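Long-range contacts in 16.4 kDa salivary peptide (Culex quinquefasciatus, PDB 7KC8), which is of unknown function but folds as a ricin-like beta-trefoil and may bind sugars in the saliva of the mosquito: residues Lys38-Ile43 and Arg53-Thr58; Cys7-Phe12 and Gln131-Cys136; Thr82-Trp87 and Asn100-Glu105; Lys17-Trp22 and Leu107-Ser112. All coordinates share one frame; numbering follows the deposited sequence.

Contact 1. Residues Lys38-Ile43 and Arg53-Thr58; sequences KEEWVI and RPRIYT
The dense side of this contact is indole against proline. Pro54 CB lies over one face of the Trp41 six-membered ring, toward the rim and 4.1 Å from the ring centroid, in a CH-pi contact; Pro54 CD comes to 3.5 Å from Trp41 CZ3. Trp41 NE1 bonds to Ile19 O, which helps fix the turn of the ring. The segments form part of the beta hairpin of strands 40-46 and 49-54 in the beta-trefoil. Val42 and Arg53 form a hydrogen-bonded antiparallel pair: Val42 N gives a very short 2.5 Å bond to Arg53 O, nearly along the C=O axis, and Arg53 N returns one of 3.0 Å to Val42 O. Beyond the strand end, Arg55 N reaches Glu40 O at 3.0 Å. Here the contact loosens and is partly open to solvent. Glu40 and Arg55 run alongside each other, joined by a 3.3 Å salt bridge from Glu40 OE1 to Arg55 NE, their charged planes 41° apart. Arg55 NH1 bonds to Leu137 O.

Contact 2. Residues Cys7-Phe12 and Gln131-Cys136; sequences CVTLKF and QPVSNC
With SG of Cys7 anti to its carbonyl carbon (chi1 -71°) and SG of Cys136 anti to its backbone N (chi1 173°), the two sulfurs turn to each other and close a disulfide, 2.0 Å from Cys7 SG to Cys136 SG, with a chi3 of 69°. The CB atoms of Cys7 and Cys136 are drawn to a tight 3.5 Å. Next to this bridge the backbone of Val133 donates from N to Cys7 O at 2.8 Å, approaching from above the carbonyl plane. Further along, Thr9 N bonds to Gln131 O at 2.9 Å, this time in the carbonyl plane. Between these two bonds Val8 faces Pro132 as a non-hydrogen-bonded antiparallel pair. The methyl groups Thr9 CG2 and Val133 CG2 touch at 3.8 Å, their side chains crossing at about a right angle. Thr9 OG1, in the crowded position between N and carbonyl carbon, lies 2.5 Å from a water that also accepts from Gln131 N at 3.0 Å. The contact joins the first strand of the beta-trefoil, 8-12, to the last, 128-132. Its covalent bond fastens the chain's N-terminal start to its C-terminal tail, in keeping with a secreted protein that matures in an oxidising compartment.

Contact 3. Residues Thr82-Trp87 and Asn100-Glu105; sequences TDANVW and NVKYQE
An Asx motif where strand 95-100 ends organises this contact: OD1 of Asn100 accepts from Tyr103 N at 3.0 Å, in the plane of the amide carbonyl, and fixes the turn of that amide. The other amide atom, ND2, reaches across to Ala84 O at 3.0 Å; the bond is bent (132° at the hydrogen) and comes from well above the peptide carbonyl plane. The indole of Trp87 packs against this amide, with ND2 over one face toward its rim and the amide standing nearly upright, 79° from the ring plane. CB of Asn100 packs 3.6 Å from Trp87 CZ3, while Trp87 NE1 bonds to the carbonyl of Leu61. Trp87 and Asn100 pair as antiparallel non-hydrogen-bonded neighbours in the hairpin of strands 87-92 and 95-100, part of the beta-trefoil; a G1 beta bulge, with Gln104 and Glu105 both facing Asn100, leads into strand 105-109. Outside the hairpin, Val101 N donates almost straight (174°) to Val86 O at 3.2 Å, and Val86 CG1 meets Val101 CG2 at 3.7 Å. A water accepts from Val86 N and Lys102 N. Ala84 CB also rests 3.8 Å from Tyr103 CE2, and Lys102 CD lies over a face of the same phenol ring.

Contact 4. Residues Lys17-Trp22 and Leu107-Ser112; sequences KHINMW and LVISGS
Two hydrogen bonds grip Ser110 OG, one shared with Ser112 OG at 3.0 Å, in which either hydroxyl could be the donor, and one from the backbone N of His114. They brace the turn that follows strand 105-109 of the beta-trefoil, while the contact itself is apolar, with no hydrogen bond between the segments. Strand 17-21 crosses residues 107-109 steeply, their N-to-C directions 103° apart and their axes 8.5 Å at closest approach, so the two backbones do not pair and side chains reach across. Ile109 carries most of it. With CG1 anti to the carbonyl carbon and the chain extended beyond (chi2 -174°), its CD1 pushes in between the side chains of Lys17 and Ile19, 3.8 Å from Lys17 CB and 4.2 Å from Ile19 CG1; its branch methyl CG2 also lies near Lys17 CB. The rest of the lysine is kinked at chi2 and leads away, ending in a salt bridge from NZ to Asp36 and a long, weak ion pair with Asp113. Ile19 and Leu107, both buried, reach for one another tip to tip, CD1 of Ile19 against CD2 of Leu107 at 4.1 Å. Phe12 of strand 8-12 packs on Ile109 as well, and Leu107 O accepts from Trp128 NE1. The shortest approach is made by a methyl to a carbonyl oxygen: Ile109 CD1 lies 3.4 Å from Lys17 O.

Contact 2 joins the two ends of the chain, and the other three are nested in the loop it closes; contact 4 in turn encloses contacts 1 and 3, which follow each other in series. Strand 8-12 of contact 2 lies between strand 40-46 of contact 1 and strand 17-21 of contact 4, with Val8 N about 2.8 Å from Trp41 O and Phe12 N about 2.8 Å from Lys17 O. The centres of contacts 1 and 2 are about 9 Å apart. Contact 3 lies about 22 Å from contact 2, across the chain's centre, and meets contact 4 through Trp87 and Leu107. Strand 8-12 thus links the C-terminal tail to neighbours from contacts 1 and 4.

Contact 1. Residues Lys38-Ile43 and Arg53-Thr58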
loop_
_atom_site.group_PDB
_atom_site.type_symbol
_atom_site.label_atom_id
_atom_site.label_comp_id
_atom_site.label_asym_id
_atom_site.label_seq_id
_atom_site.Cartn_x
_atom_site.Cartn_y
_atom_site.Cartn_z
ATOM N N LYS A 38 -5.893 -0.212 12.894
ATOM C CA LYS A 38 -5.619 1.038 12.180
ATOM C C LYS A 38 -4.115 1.263 12.010
ATOM O O LYS A 38 -3.530 2.222 12.515
ATOM C CB LYS A 38 -6.258 2.210 12.912
ATOM C CG LYS A 38 -7.773 2.281 12.801
ATOM C CD LYS A 38 -8.311 3.525 13.521
ATOM C CE LYS A 38 -9.695 3.950 13.008
ATOM N NZ LYS A 38 -10.168 5.199 13.714
ATOM N N GLU A 39 -3.473 0.402 11.241
ATOM C CA GLU A 39 -2.018 0.511 10.989
ATOM C C GLU A 39 -1.660 1.893 10.413
ATOM O O GLU A 39 -2.380 2.409 9.579
ATOM C CB GLU A 39 -1.573 -0.633 10.089
ATOM C CG GLU A 39 -0.072 -0.804 10.031
ATOM C CD GLU A 39 0.620 -0.954 11.371
ATOM O OE1 GLU A 39 1.104 0.054 11.884
ATOM O OE2 GLU A 39 0.652 -2.065 11.886
ATOM N N GLU A 40 -0.556 2.468 10.867
ATOM C CA GLU A 40 -0.146 3.802 10.371
ATOM C C GLU A 40 0.904 3.649 9.265
ATOM O O GLU A 40 1.829 2.882 9.442
ATOM C CB GLU A 40 0.260 4.671 11.547
ATOM C CG GLU A 40 -0.911 4.946 12.451
ATOM C CD GLU A 40 -0.617 5.434 13.848
ATOM O OE1 GLU A 40 0.241 6.250 13.991
ATOM O OE2 GLU A 40 -1.269 4.979 14.772
ATOM N N TRP A 41 0.697 4.334 8.144
ATOM C CA TRP A 41 1.591 4.285 6.996
ATOM C C TRP A 41 2.008 5.695 6.619
ATOM O O TRP A 41 1.370 6.673 7.002
ATOM C CB TRP A 41 0.923 3.625 5.791
ATOM C CG TRP A 41 0.608 2.201 6.001
ATOM C CD1 TRP A 41 -0.497 1.683 6.629
ATOM C CD2 TRP A 41 1.394 1.087 5.586
ATOM N NE1 TRP A 41 -0.437 0.315 6.630
ATOM C CE2 TRP A 41 0.712 -0.079 5.994
ATOM C CE3 TRP A 41 2.612 0.959 4.915
ATOM C CZ2 TRP A 41 1.213 -1.354 5.761
ATOM C CZ3 TRP A 41 3.105 -0.319 4.669
ATOM C CH2 TRP A 41 2.400 -1.456 5.087
ATOM N N VAL A 42 3.070 5.802 5.830
ATOM C CA VAL A 42 3.546 7.101 5.376
ATOM C C VAL A 42 3.528 7.154 3.856
ATOM O O VAL A 42 4.074 6.273 3.186
ATOM C CB VAL A 42 4.947 7.412 5.922
ATOM C CG1 VAL A 42 5.394 8.794 5.444
ATOM C CG2 VAL A 42 4.928 7.346 7.427
ATOM N N ILE A 43 2.904 8.190 3.320
ATOM C CA ILE A 43 2.921 8.477 1.893
ATOM C C ILE A 43 3.976 9.549 1.645
ATOM O O ILE A 43 3.899 10.646 2.211
ATOM C CB ILE A 43 1.540 8.941 1.404
ATOM C CG1 ILE A 43 0.522 7.800 1.484
ATOM C CG2 ILE A 43 1.648 9.514 -0.011
ATOM C CD1 ILE A 43 -0.915 8.228 1.240
ATOM N N ARG A 53 5.440 3.617 2.959
ATOM C CA ARG A 53 6.170 2.887 3.984
ATOM C C ARG A 53 5.366 2.913 5.270
ATOM O O ARG A 53 4.599 3.854 5.508
ATOM C CB ARG A 53 7.563 3.483 4.246
ATOM C CG ARG A 53 7.522 4.977 4.516
ATOM C CD ARG A 53 8.749 5.451 5.254
ATOM N NE ARG A 53 8.784 4.922 6.604
ATOM C CZ ARG A 53 9.738 5.197 7.485
ATOM N NH1 ARG A 53 10.728 6.009 7.152
ATOM N NH2 ARG A 53 9.704 4.663 8.701
ATOM N N PRO A 54 5.502 1.895 6.109
ATOM C CA PRO A 54 4.850 1.954 7.413
ATOM C C PRO A 54 5.559 2.972 8.289
ATOM O O PRO A 54 6.750 3.242 8.120
ATOM C CB PRO A 54 5.003 0.530 7.953
ATOM C CG PRO A 54 6.202 0.015 7.288
ATOM C CD PRO A 54 6.264 0.651 5.931
ATOM N N ARG A 55 4.801 3.535 9.234
ATOM C CA ARG A 55 5.331 4.599 10.080
ATOM C C ARG A 55 6.577 4.152 10.838
ATOM O O ARG A 55 7.496 4.954 11.046
ATOM C CB ARG A 55 4.262 5.083 11.067
ATOM C CG ARG A 55 4.696 6.303 11.899
ATOM C CD ARG A 55 3.695 6.690 12.981
ATOM N NE ARG A 55 3.443 5.611 13.934
ATOM C CZ ARG A 55 4.218 5.332 14.976
ATOM N NH1 ARG A 55 5.306 6.044 15.203
ATOM N NH2 ARG A 55 3.913 4.334 15.790
ATOM N N ILE A 56 6.643 2.881 11.244
ATOM C CA ILE A 56 7.666 2.443 12.191
ATOM C C ILE A 56 8.788 1.636 11.556
ATOM O O ILE A 56 9.770 1.333 12.251
ATOM C CB ILE A 56 7.055 1.659 13.374
ATOM C CG1 ILE A 56 6.477 0.311 12.932
ATOM C CG2 ILE A 56 5.999 2.488 14.091
ATOM C CD1 ILE A 56 6.296 -0.629 14.101
ATOM N N TYR A 57 8.703 1.293 10.275
ATOM C CA TYR A 57 9.811 0.628 9.597
ATOM C C TYR A 57 10.145 1.365 8.315
ATOM O O TYR A 57 9.248 1.793 7.585
ATOM C CB TYR A 57 9.509 -0.827 9.236
ATOM C CG TYR A 57 8.979 -1.665 10.360
ATOM C CD1 TYR A 57 9.799 -2.062 11.406
ATOM C CD2 TYR A 57 7.659 -2.087 10.358
ATOM C CE1 TYR A 57 9.306 -2.847 12.433
ATOM C CE2 TYR A 57 7.153 -2.861 11.378
ATOM C CZ TYR A 57 7.979 -3.246 12.413
ATOM O OH TYR A 57 7.457 -4.017 13.423
ATOM N N THR A 58 11.433 1.489 8.022
ATOM C CA THR A 58 11.832 2.071 6.747
ATOM C C THR A 58 11.890 0.962 5.692
ATOM O O THR A 58 12.951 0.523 5.248
ATOM C CB THR A 58 13.151 2.809 6.891
ATOM O OG1 THR A 58 13.691 3.039 5.586
ATOM C CG2 THR A 58 14.136 2.007 7.739
#

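Contact 2. Residues Cys7-Phe12 and Gln131-Cys136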
loop_
_atom_site.group_PDB
_atom_site.type_symbol
_atom_site.label_atom_id
_atom_site.label_comp_id
_atom_site.label_asym_id
_atom_site.label_seq_id
_atom_site.Cartn_x
_atom_site.Cartn_y
_atom_site.Cartn_z
ATOM N N CYS A 7 1.676 10.882 7.563
ATOM C CA CYS A 7 1.085 9.732 8.235
ATOM C C CYS A 7 -0.385 9.591 7.886
ATOM O O CYS A 7 -1.167 10.536 8.046
ATOM C CB CYS A 7 1.231 9.849 9.748
ATOM S SG CYS A 7 2.903 9.621 10.293
ATOM N N VAL A 8 -0.760 8.393 7.442
ATOM C CA VAL A 8 -2.124 8.097 7.037
ATOM C C VAL A 8 -2.497 6.712 7.545
ATOM O O VAL A 8 -1.650 5.932 7.983
ATOM C CB VAL A 8 -2.291 8.162 5.507
ATOM C CG1 VAL A 8 -1.915 9.547 4.981
ATOM C CG2 VAL A 8 -1.426 7.099 4.864
ATOM N N THR A 9 -3.780 6.422 7.434
ATOM C CA THR A 9 -4.298 5.048 7.561
ATOM C C THR A 9 -4.748 4.654 6.151
ATOM O O THR A 9 -5.180 5.500 5.417
ATOM C CB THR A 9 -5.366 4.869 8.639
ATOM O OG1 THR A 9 -6.417 5.796 8.422
ATOM C CG2 THR A 9 -4.834 5.019 10.039
ATOM N N LEU A 10 -4.601 3.395 5.799
ATOM C CA LEU A 10 -4.970 2.880 4.462
ATOM C C LEU A 10 -6.129 1.898 4.632
ATOM O O LEU A 10 -5.881 0.766 5.010
ATOM C CB LEU A 10 -3.747 2.166 3.892
ATOM C CG LEU A 10 -2.859 2.953 2.943
ATOM C CD1 LEU A 10 -3.092 4.447 3.013
ATOM C CD2 LEU A 10 -1.403 2.600 3.124
ATOM N N LYS A 11 -7.334 2.319 4.279
ATOM C CA LYS A 11 -8.537 1.480 4.449
ATOM C C LYS A 11 -9.231 1.237 3.106
ATOM O O LYS A 11 -9.584 2.172 2.443
ATOM C CB LYS A 11 -9.416 2.112 5.525
ATOM C CG LYS A 11 -10.589 1.292 6.018
ATOM C CD LYS A 11 -11.802 2.156 6.241
ATOM C CE LYS A 11 -12.828 1.554 7.168
ATOM N NZ LYS A 11 -13.051 2.404 8.357
ATOM N N PHE A 12 -9.345 -0.023 2.729
ATOM C CA PHE A 12 -10.070 -0.415 1.506
ATOM C C PHE A 12 -11.564 -0.283 1.809
ATOM O O PHE A 12 -12.069 -0.924 2.717
ATOM C CB PHE A 12 -9.656 -1.823 1.092
ATOM C CG PHE A 12 -9.882 -2.162 -0.350
ATOM C CD1 PHE A 12 -9.295 -1.422 -1.353
ATOM C CD2 PHE A 12 -10.651 -3.245 -0.703
ATOM C CE1 PHE A 12 -9.500 -1.743 -2.681
ATOM C CE2 PHE A 12 -10.857 -3.568 -2.030
ATOM C CZ PHE A 12 -10.282 -2.815 -3.016
ATOM N N GLN A 131 -7.076 8.441 5.509
ATOM C CA GLN A 131 -7.359 9.350 6.638
ATOM C C GLN A 131 -6.034 9.757 7.273
ATOM O O GLN A 131 -5.320 8.904 7.732
ATOM C CB GLN A 131 -8.374 8.666 7.552
ATOM C CG GLN A 131 -8.492 9.247 8.944
ATOM C CD GLN A 131 -9.916 9.444 9.388
ATOM O OE1 GLN A 131 -10.543 8.560 9.954
ATOM N NE2 GLN A 131 -10.436 10.626 9.126
ATOM N N PRO A 132 -5.659 11.043 7.273
ATOM C CA PRO A 132 -4.423 11.465 7.883
ATOM C C PRO A 132 -4.411 11.247 9.397
ATOM O O PRO A 132 -5.418 11.260 10.034
ATOM C CB PRO A 132 -4.288 12.937 7.509
ATOM C CG PRO A 132 -5.675 13.361 7.213
ATOM C CD PRO A 132 -6.371 12.141 6.658
ATOM N N VAL A 133 -3.217 11.046 9.923
ATOM C CA VAL A 133 -3.071 10.784 11.385
ATOM C C VAL A 133 -2.176 11.886 11.959
ATOM O O VAL A 133 -1.104 12.134 11.371
ATOM C CB VAL A 133 -2.465 9.390 11.650
ATOM C CG1 VAL A 133 -2.464 9.036 13.128
ATOM C CG2 VAL A 133 -3.156 8.299 10.847
ATOM N N SER A 134 -2.802 12.765 12.743
ATOM C CA SER A 134 -2.058 13.891 13.355
ATOM C C SER A 134 -1.188 13.275 14.434
ATOM O O SER A 134 -1.602 12.223 14.961
ATOM C CB SER A 134 -2.985 14.940 13.886
ATOM O OG SER A 134 -4.321 14.478 13.900
ATOM N N ASN A 135 -0.061 13.902 14.750
ATOM C CA ASN A 135 0.914 13.294 15.693
ATOM C C ASN A 135 1.554 12.175 14.884
ATOM O O ASN A 135 1.235 11.001 15.128
ATOM C CB ASN A 135 0.396 13.079 17.117
ATOM C CG ASN A 135 0.769 14.209 18.052
ATOM N N CYS A 136 2.377 12.571 13.920
ATOM C CA CYS A 136 3.010 11.630 12.978
ATOM C C CYS A 136 4.489 11.510 13.320
ATOM O O CYS A 136 5.242 12.433 12.997
ATOM C CB CYS A 136 2.874 12.271 11.605
ATOM S SG CYS A 136 3.738 11.442 10.252
HETATM O O HOH W 1 -7.831 5.689 6.348
#

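Contact 3. Residues Thr82-Trp87 and Asn100-Glu105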
loop_
_atom_site.group_PDB
_atom_site.type_symbol
_atom_site.label_atom_id
_atom_site.label_comp_id
_atom_site.label_asym_id
_atom_site.label_seq_id
_atom_site.Cartn_x
_atom_site.Cartn_y
_atom_site.Cartn_z
ATOM N N THR A 82 14.355 -2.691 -5.302
ATOM C CA THR A 82 13.228 -3.061 -6.131
ATOM C C THR A 82 12.892 -1.915 -7.063
ATOM O O THR A 82 13.194 -0.749 -6.793
ATOM C CB THR A 82 11.993 -3.426 -5.305
ATOM O OG1 THR A 82 10.927 -3.768 -6.197
ATOM C CG2 THR A 82 11.574 -2.244 -4.437
ATOM N N ASP A 83 12.243 -2.285 -8.156
ATOM C CA ASP A 83 11.756 -1.384 -9.183
ATOM C C ASP A 83 10.250 -1.149 -9.086
ATOM O O ASP A 83 9.710 -0.336 -9.845
ATOM C CB ASP A 83 12.092 -1.966 -10.563
ATOM C CG ASP A 83 12.249 -0.899 -11.606
ATOM O OD1 ASP A 83 12.095 0.288 -11.224
ATOM O OD2 ASP A 83 12.529 -1.232 -12.787
ATOM N N ALA A 84 9.561 -1.856 -8.188
ATOM C CA ALA A 84 8.100 -1.915 -8.175
ATOM C C ALA A 84 7.539 -1.319 -6.892
ATOM O O ALA A 84 6.541 -1.803 -6.352
ATOM C CB ALA A 84 7.615 -3.356 -8.362
ATOM N N ASN A 85 8.191 -0.271 -6.391
ATOM C CA ASN A 85 7.856 0.346 -5.119
ATOM C C ASN A 85 7.318 1.761 -5.286
ATOM O O ASN A 85 7.270 2.519 -4.309
ATOM C CB ASN A 85 9.082 0.356 -4.210
ATOM C CG ASN A 85 10.239 1.153 -4.800
ATOM O OD1 ASN A 85 10.148 1.696 -5.912
ATOM N ND2 ASN A 85 11.324 1.244 -4.050
ATOM N N VAL A 86 6.937 2.135 -6.505
ATOM C CA VAL A 86 6.411 3.461 -6.816
ATOM C C VAL A 86 4.929 3.306 -7.114
ATOM O O VAL A 86 4.541 2.401 -7.857
ATOM C CB VAL A 86 7.146 4.098 -8.006
ATOM C CG1 VAL A 86 6.423 5.355 -8.468
ATOM C CG2 VAL A 86 8.609 4.406 -7.642
ATOM N N TRP A 87 4.106 4.181 -6.535
ATOM C CA TRP A 87 2.657 4.020 -6.552
ATOM C C TRP A 87 1.982 5.290 -7.040
ATOM O O TRP A 87 2.300 6.391 -6.573
ATOM C CB TRP A 87 2.128 3.679 -5.165
ATOM C CG TRP A 87 2.682 2.424 -4.646
ATOM C CD1 TRP A 87 3.831 2.274 -3.914
ATOM C CD2 TRP A 87 2.139 1.112 -4.832
ATOM N NE1 TRP A 87 4.024 0.940 -3.622
ATOM C CE2 TRP A 87 3.004 0.207 -4.176
ATOM C CE3 TRP A 87 1.000 0.617 -5.483
ATOM C CZ2 TRP A 87 2.760 -1.168 -4.139
ATOM C CZ3 TRP A 87 0.758 -0.758 -5.456
ATOM C CH2 TRP A 87 1.639 -1.632 -4.794
ATOM N N ASN A 100 0.054 0.456 -8.899
ATOM C CA ASN A 100 1.488 0.265 -9.052
ATOM C C ASN A 100 1.935 0.745 -10.428
ATOM O O ASN A 100 1.405 0.309 -11.449
ATOM C CB ASN A 100 1.851 -1.203 -8.860
ATOM C CG ASN A 100 3.332 -1.447 -8.999
ATOM O OD1 ASN A 100 3.825 -1.803 -10.078
ATOM N ND2 ASN A 100 4.062 -1.226 -7.905
ATOM N N VAL A 101 2.921 1.633 -10.461
ATOM C CA VAL A 101 3.344 2.226 -11.732
ATOM C C VAL A 101 3.982 1.175 -12.648
ATOM O O VAL A 101 3.637 1.079 -13.827
ATOM C CB VAL A 101 4.286 3.419 -11.480
ATOM C CG1 VAL A 101 4.894 3.939 -12.810
ATOM C CG2 VAL A 101 3.547 4.527 -10.706
ATOM N N LYS A 102 4.903 0.360 -12.122
ATOM C CA LYS A 102 5.651 -0.571 -12.974
ATOM C C LYS A 102 4.733 -1.519 -13.741
ATOM O O LYS A 102 4.960 -1.786 -14.927
ATOM C CB LYS A 102 6.642 -1.399 -12.153
ATOM C CG LYS A 102 7.558 -2.225 -13.053
ATOM C CD LYS A 102 8.413 -3.227 -12.305
ATOM C CE LYS A 102 9.579 -3.702 -13.192
ATOM N NZ LYS A 102 10.167 -4.958 -12.666
ATOM N N TYR A 103 3.711 -2.052 -13.076
ATOM C CA TYR A 103 2.831 -3.045 -13.665
ATOM C C TYR A 103 1.445 -2.522 -14.023
ATOM O O TYR A 103 0.653 -3.277 -14.593
ATOM C CB TYR A 103 2.676 -4.232 -12.706
ATOM C CG TYR A 103 3.985 -4.913 -12.385
ATOM C CD1 TYR A 103 4.693 -5.582 -13.365
ATOM C CD2 TYR A 103 4.507 -4.892 -11.095
ATOM C CE1 TYR A 103 5.890 -6.212 -13.079
ATOM C CE2 TYR A 103 5.691 -5.523 -10.800
ATOM C CZ TYR A 103 6.383 -6.175 -11.800
ATOM O OH TYR A 103 7.575 -6.791 -11.523
ATOM N N GLN A 104 1.119 -1.273 -13.688
ATOM C CA GLN A 104 -0.183 -0.689 -14.007
ATOM C C GLN A 104 -1.329 -1.584 -13.531
ATOM O O GLN A 104 -2.218 -1.964 -14.294
ATOM C CB GLN A 104 -0.291 -0.403 -15.508
ATOM C CG GLN A 104 0.615 0.715 -16.003
ATOM N N GLU A 105 -1.301 -1.910 -12.253
ATOM C CA GLU A 105 -2.325 -2.766 -11.612
ATOM C C GLU A 105 -2.804 -2.045 -10.363
ATOM O O GLU A 105 -2.009 -1.433 -9.721
ATOM C CB GLU A 105 -1.755 -4.120 -11.223
ATOM C CG GLU A 105 -1.996 -5.212 -12.214
ATOM C CD GLU A 105 -0.974 -6.321 -12.116
ATOM O OE1 GLU A 105 -0.445 -6.712 -13.136
ATOM O OE2 GLU A 105 -0.724 -6.763 -11.011
HETATM O O HOH W 2 6.258 0.609 -9.321
#

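Contact 4. Residues Lys17-Trp22 and Leu107-Ser112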
loop_
_atom_site.group_PDB
_atom_site.type_symbol
_atom_site.label_atom_id
_atom_site.label_comp_id
_atom_site.label_asym_id
_atom_site.label_seq_id
_atom_site.Cartn_x
_atom_site.Cartn_y
_atom_site.Cartn_z
ATOM N N LYS A 17 -11.159 -2.951 5.381
ATOM C CA LYS A 17 -9.907 -3.551 5.829
ATOM C C LYS A 17 -8.755 -2.567 5.670
ATOM O O LYS A 17 -8.585 -1.972 4.598
ATOM C CB LYS A 17 -9.602 -4.833 5.050
ATOM C CG LYS A 17 -10.547 -5.989 5.343
ATOM C CD LYS A 17 -10.430 -6.485 6.790
ATOM C CE LYS A 17 -11.155 -7.816 6.967
ATOM N NZ LYS A 17 -10.731 -8.517 8.208
ATOM N N HIS A 18 -7.955 -2.464 6.712
ATOM C CA HIS A 18 -6.717 -1.668 6.644
ATOM C C HIS A 18 -5.585 -2.604 6.239
ATOM O O HIS A 18 -5.712 -3.778 6.393
ATOM C CB HIS A 18 -6.363 -1.075 7.994
ATOM C CG HIS A 18 -7.304 -0.048 8.499
ATOM N ND1 HIS A 18 -6.967 1.250 8.599
ATOM C CD2 HIS A 18 -8.548 -0.141 8.976
ATOM C CE1 HIS A 18 -7.969 1.916 9.093
ATOM N NE2 HIS A 18 -8.932 1.095 9.322
ATOM N N ILE A 19 -4.540 -2.065 5.651
ATOM C CA ILE A 19 -3.336 -2.835 5.365
ATOM C C ILE A 19 -2.586 -3.055 6.674
ATOM O O ILE A 19 -2.048 -2.106 7.251
ATOM C CB ILE A 19 -2.438 -2.118 4.347
ATOM C CG1 ILE A 19 -3.146 -1.897 3.017
ATOM C CG2 ILE A 19 -1.171 -2.918 4.109
ATOM C CD1 ILE A 19 -2.308 -1.068 2.055
ATOM N N ASN A 20 -2.527 -4.301 7.132
ATOM C CA ASN A 20 -1.718 -4.661 8.290
ATOM C C ASN A 20 -0.485 -5.434 7.831
ATOM O O ASN A 20 -0.412 -5.929 6.704
ATOM C CB ASN A 20 -2.526 -5.500 9.294
ATOM C CG ASN A 20 -3.681 -4.734 9.906
ATOM O OD1 ASN A 20 -3.934 -3.583 9.548
ATOM N ND2 ASN A 20 -4.407 -5.376 10.805
ATOM N N MET A 21 0.503 -5.506 8.708
ATOM C CA MET A 21 1.769 -6.183 8.378
ATOM C C MET A 21 2.141 -7.180 9.482
ATOM O O MET A 21 1.629 -7.067 10.596
ATOM C CB MET A 21 2.879 -5.142 8.215
ATOM C CG MET A 21 2.939 -4.140 9.346
ATOM S SD MET A 21 3.906 -2.685 9.050
ATOM C CE MET A 21 3.628 -1.794 10.569
ATOM N N TRP A 22 3.006 -8.124 9.146
ATOM C CA TRP A 22 3.506 -9.095 10.107
ATOM C C TRP A 22 4.402 -8.422 11.141
ATOM O O TRP A 22 5.044 -7.399 10.875
ATOM C CB TRP A 22 4.274 -10.210 9.394
ATOM C CG TRP A 22 3.409 -11.380 9.058
ATOM C CD1 TRP A 22 2.233 -11.360 8.364
ATOM C CD2 TRP A 22 3.650 -12.748 9.392
ATOM N NE1 TRP A 22 1.727 -12.633 8.244
ATOM C CE2 TRP A 22 2.580 -13.505 8.863
ATOM C CE3 TRP A 22 4.668 -13.409 10.078
ATOM C CZ2 TRP A 22 2.496 -14.886 9.007
ATOM C CZ3 TRP A 22 4.588 -14.788 10.219
ATOM C CH2 TRP A 22 3.507 -15.512 9.687
ATOM N N LEU A 107 -4.006 -1.362 -6.577
ATOM C CA LEU A 107 -3.845 -1.948 -5.246
ATOM C C LEU A 107 -5.250 -2.208 -4.700
ATOM O O LEU A 107 -6.131 -1.367 -4.839
ATOM C CB LEU A 107 -3.044 -1.036 -4.336
ATOM C CG LEU A 107 -2.779 -1.676 -2.989
ATOM C CD1 LEU A 107 -1.735 -2.762 -3.115
ATOM C CD2 LEU A 107 -2.372 -0.624 -1.991
ATOM N N VAL A 108 -5.397 -3.341 -4.052
ATOM C CA VAL A 108 -6.711 -3.808 -3.582
ATOM C C VAL A 108 -6.509 -4.770 -2.411
ATOM O O VAL A 108 -5.438 -5.308 -2.269
ATOM C CB VAL A 108 -7.320 -4.521 -4.797
ATOM C CG1 VAL A 108 -7.574 -5.996 -4.597
ATOM C CG2 VAL A 108 -8.461 -3.776 -5.445
ATOM N N ILE A 109 -7.512 -4.876 -1.552
ATOM C CA ILE A 109 -7.538 -5.943 -0.520
ATOM C C ILE A 109 -8.600 -6.931 -0.998
ATOM O O ILE A 109 -9.706 -6.527 -1.211
ATOM C CB ILE A 109 -7.770 -5.402 0.891
ATOM C CG1 ILE A 109 -6.633 -4.490 1.326
ATOM C CG2 ILE A 109 -7.957 -6.549 1.855
ATOM C CD1 ILE A 109 -6.727 -4.055 2.738
ATOM N N SER A 110 -8.239 -8.190 -1.162
ATOM C CA SER A 110 -9.134 -9.187 -1.733
ATOM C C SER A 110 -10.176 -9.650 -0.719
ATOM O O SER A 110 -10.113 -9.342 0.476
ATOM C CB SER A 110 -8.353 -10.401 -2.229
ATOM O OG SER A 110 -8.198 -11.341 -1.177
ATOM N N GLY A 111 -11.151 -10.409 -1.223
ATOM C CA GLY A 111 -12.177 -10.975 -0.362
ATOM C C GLY A 111 -11.620 -11.874 0.724
ATOM O O GLY A 111 -12.174 -11.935 1.825
ATOM N N SER A 112 -10.511 -12.562 0.445
ATOM C CA SER A 112 -9.826 -13.395 1.426
ATOM C C SER A 112 -8.713 -12.650 2.188
ATOM O O SER A 112 -7.830 -13.303 2.764
ATOM C CB SER A 112 -9.247 -14.631 0.738
ATOM O OG SER A 112 -8.329 -14.253 -0.280
#